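PDB 3OJA: anopheles Plasmodium-responsive Leucine-rich repeat protein 1 from Anopheles gambiae, which probably acts in mosquito immunity against Plasmodium, pairing a leucine-rich repeat domain with a coiled-coil dimerization region. Local coordinates for residues V56-S61 against L80-L85. Residues are numbered along the deposited sequence; the frame is centred on the assembly and turned at random.
Sequences VTFKNS and LNLNDL. With NAG (2-acetamido-2-deoxy-beta-D-glucopyranose), chain H.
The ring of F58 meets two leucines of 80-85, both obliquely: L82 brings CD2 to 3.8 Å from ring atom CE2, and L85 sets CD1 4.2 Å from CG. At the ring edge, in its plane, lies S61 OG. With CG anti to its own carbonyl carbon (chi1 -67°), F58 extends alongside L82, both side chains pointing the same way. F29, its ring plane inclined by about 40°, together with L70 and M63, extends this apolar surround within the same chain.

Parallel pairing of 55-58 with 79-81 is documented by one straight bond, N81 N to V56 O at 2.9 Å with an N-H...O angle of 176°. On the face shared by V56 and L80 the side chains run alongside, CG1 of V56 lying 3.9 Å from CD1 of L80. T57 and N81 lie side by side on the other face, their CB atoms 4.0 Å apart. N81 OD1 turns back to its own segment, accepting from N83 N at 2.9 Å (an Asx turn), while ND2 reaches Y25 OH, so both ends of the amide are held. S61 OG donates to K59 O (2.6 Å) from above the carbonyl plane and also bonds to V32 N, so this hydroxyl has two partners.

CB of N60 points away from 80-85, and its ND2 carries N-acetylglucosamine through a covalent bond to C1.

This is adjacent-coil packing in a leucine-rich repeat solenoid. Its chemistry is divided: aliphatic and aromatic groups fill the interior, and the N81 OD1 bond to N83 N holds the turn after the strand.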
loop_
_atom_site.group_PDB
_atom_site.type_symbol
_atom_site.label_atom_id
_atom_site.label_comp_id
_atom_site.label_asym_id
_atom_site.label_seq_id
_atom_site.Cartn_x
_atom_site.Cartn_y
_atom_site.Cartn_z
ATOM N N VAL B 56 -30.760 -9.703 42.885
ATOM C CA VAL B 56 -30.987 -8.262 43.110
ATOM C C VAL B 56 -30.638 -7.259 41.931
ATOM O O VAL B 56 -29.592 -7.303 41.343
ATOM C CB VAL B 56 -30.143 -7.858 44.347
ATOM C CG1 VAL B 56 -30.242 -6.421 44.641
ATOM C CG2 VAL B 56 -30.585 -8.634 45.540
ATOM N N THR B 57 -31.501 -6.315 41.627
ATOM C CA THR B 57 -31.129 -5.262 40.704
ATOM C C THR B 57 -31.730 -3.896 41.162
ATOM O O THR B 57 -32.348 -3.830 42.218
ATOM C CB THR B 57 -31.538 -5.638 39.269
ATOM O OG1 THR B 57 -31.342 -4.521 38.396
ATOM C CG2 THR B 57 -32.995 -6.060 39.209
ATOM N N PHE B 58 -31.496 -2.803 40.433
ATOM C CA PHE B 58 -32.082 -1.517 40.801
ATOM C C PHE B 58 -32.787 -0.958 39.608
ATOM O O PHE B 58 -32.460 -1.325 38.489
ATOM C CB PHE B 58 -31.060 -0.525 41.217
ATOM C CG PHE B 58 -30.364 -0.859 42.483
ATOM C CD1 PHE B 58 -30.368 0.035 43.543
ATOM C CD2 PHE B 58 -29.644 -2.036 42.609
ATOM C CE1 PHE B 58 -29.698 -0.241 44.698
ATOM C CE2 PHE B 58 -28.958 -2.322 43.788
ATOM C CZ PHE B 58 -28.989 -1.410 44.832
ATOM N N LYS B 59 -33.766 -0.091 39.849
ATOM C CA LYS B 59 -34.508 0.561 38.779
ATOM C C LYS B 59 -34.574 2.041 39.128
ATOM O O LYS B 59 -34.599 2.376 40.291
ATOM C CB LYS B 59 -35.897 -0.061 38.633
ATOM C CG LYS B 59 -36.694 0.471 37.457
ATOM C CD LYS B 59 -38.007 -0.323 37.173
ATOM C CE LYS B 59 -38.910 0.369 36.080
ATOM N NZ LYS B 59 -38.235 0.784 34.762
ATOM N N ASN B 60 -34.575 2.924 38.137
ATOM C CA ASN B 60 -34.582 4.375 38.379
ATOM C C ASN B 60 -33.676 4.859 39.533
ATOM O O ASN B 60 -34.068 5.704 40.344
ATOM C CB ASN B 60 -36.001 4.879 38.586
ATOM C CG ASN B 60 -36.154 6.329 38.209
ATOM O OD1 ASN B 60 -35.257 6.882 37.576
ATOM N ND2 ASN B 60 -37.267 6.981 38.631
ATOM N N SER B 61 -32.446 4.347 39.565
ATOM C CA SER B 61 -31.525 4.609 40.639
ATOM C C SER B 61 -30.168 5.038 40.136
ATOM O O SER B 61 -29.757 4.691 39.017
ATOM C CB SER B 61 -31.335 3.341 41.419
ATOM O OG SER B 61 -32.567 2.800 41.817
ATOM N N LEU B 80 -26.045 -10.161 41.362
ATOM C CA LEU B 80 -26.159 -8.778 41.721
ATOM C C LEU B 80 -25.967 -7.988 40.436
ATOM O O LEU B 80 -24.912 -8.001 39.868
ATOM C CB LEU B 80 -25.053 -8.423 42.723
ATOM C CG LEU B 80 -25.130 -6.964 43.167
ATOM C CD1 LEU B 80 -26.536 -6.557 43.558
ATOM C CD2 LEU B 80 -24.181 -6.739 44.273
ATOM N N ASN B 81 -26.986 -7.303 39.969
ATOM C CA ASN B 81 -26.895 -6.538 38.743
ATOM C C ASN B 81 -26.858 -5.008 38.986
ATOM O O ASN B 81 -27.898 -4.397 39.203
ATOM C CB ASN B 81 -28.060 -6.887 37.850
ATOM C CG ASN B 81 -27.992 -6.157 36.547
ATOM O OD1 ASN B 81 -27.237 -5.205 36.423
ATOM N ND2 ASN B 81 -28.751 -6.599 35.551
ATOM N N LEU B 82 -25.660 -4.419 38.943
ATOM C CA LEU B 82 -25.433 -3.000 39.149
ATOM C C LEU B 82 -25.098 -2.285 37.828
ATOM O O LEU B 82 -24.383 -1.281 37.780
ATOM C CB LEU B 82 -24.282 -2.788 40.127
ATOM C CG LEU B 82 -24.414 -3.336 41.536
ATOM C CD1 LEU B 82 -23.165 -3.022 42.386
ATOM C CD2 LEU B 82 -25.582 -2.738 42.139
ATOM N N ASN B 83 -25.631 -2.791 36.740
ATOM C CA ASN B 83 -25.405 -2.185 35.449
ATOM C C ASN B 83 -26.000 -0.778 35.275
ATOM O O ASN B 83 -27.210 -0.590 35.330
ATOM C CB ASN B 83 -26.037 -3.061 34.416
ATOM C CG ASN B 83 -25.344 -2.985 33.106
ATOM O OD1 ASN B 83 -24.357 -3.753 32.873
ATOM N ND2 ASN B 83 -25.845 -2.108 32.201
ATOM N N ASP B 84 -25.152 0.207 35.031
ATOM C CA ASP B 84 -25.607 1.472 34.501
ATOM C C ASP B 84 -26.332 2.220 35.580
ATOM O O ASP B 84 -27.492 2.589 35.412
ATOM C CB ASP B 84 -26.527 1.264 33.327
ATOM C CG ASP B 84 -26.947 2.577 32.686
ATOM O OD1 ASP B 84 -26.278 3.590 32.970
ATOM O OD2 ASP B 84 -27.941 2.615 31.903
ATOM N N LEU B 85 -25.607 2.465 36.669
ATOM C CA LEU B 85 -26.088 3.162 37.846
ATOM C C LEU B 85 -25.187 4.374 38.206
ATOM O O LEU B 85 -25.086 4.779 39.363
ATOM C CB LEU B 85 -26.120 2.162 39.015
ATOM C CG LEU B 85 -26.971 0.911 38.826
ATOM C CD1 LEU B 85 -26.986 0.143 40.136
ATOM C CD2 LEU B 85 -28.352 1.263 38.402
HETATM C C1 NAG H . -37.048 8.425 38.526
HETATM C C2 NAG H . -38.173 8.745 37.562
HETATM C C3 NAG H . -38.055 10.198 37.098
HETATM C C4 NAG H . -38.498 10.938 38.378
HETATM C C5 NAG H . -37.395 10.702 39.423
HETATM C C6 NAG H . -37.732 11.485 40.724
HETATM C C7 NAG H . -39.398 6.957 36.532
HETATM C C8 NAG H . -39.679 6.297 35.171
HETATM N N2 NAG H . -38.278 7.730 36.521
HETATM O O3 NAG H . -38.828 10.400 35.915
HETATM O O4 NAG H . -38.883 12.311 38.281
HETATM O O5 NAG H . -37.177 9.279 39.672
HETATM O O6 NAG H . -39.032 11.150 41.282
HETATM O O7 NAG H . -40.139 6.823 37.576
#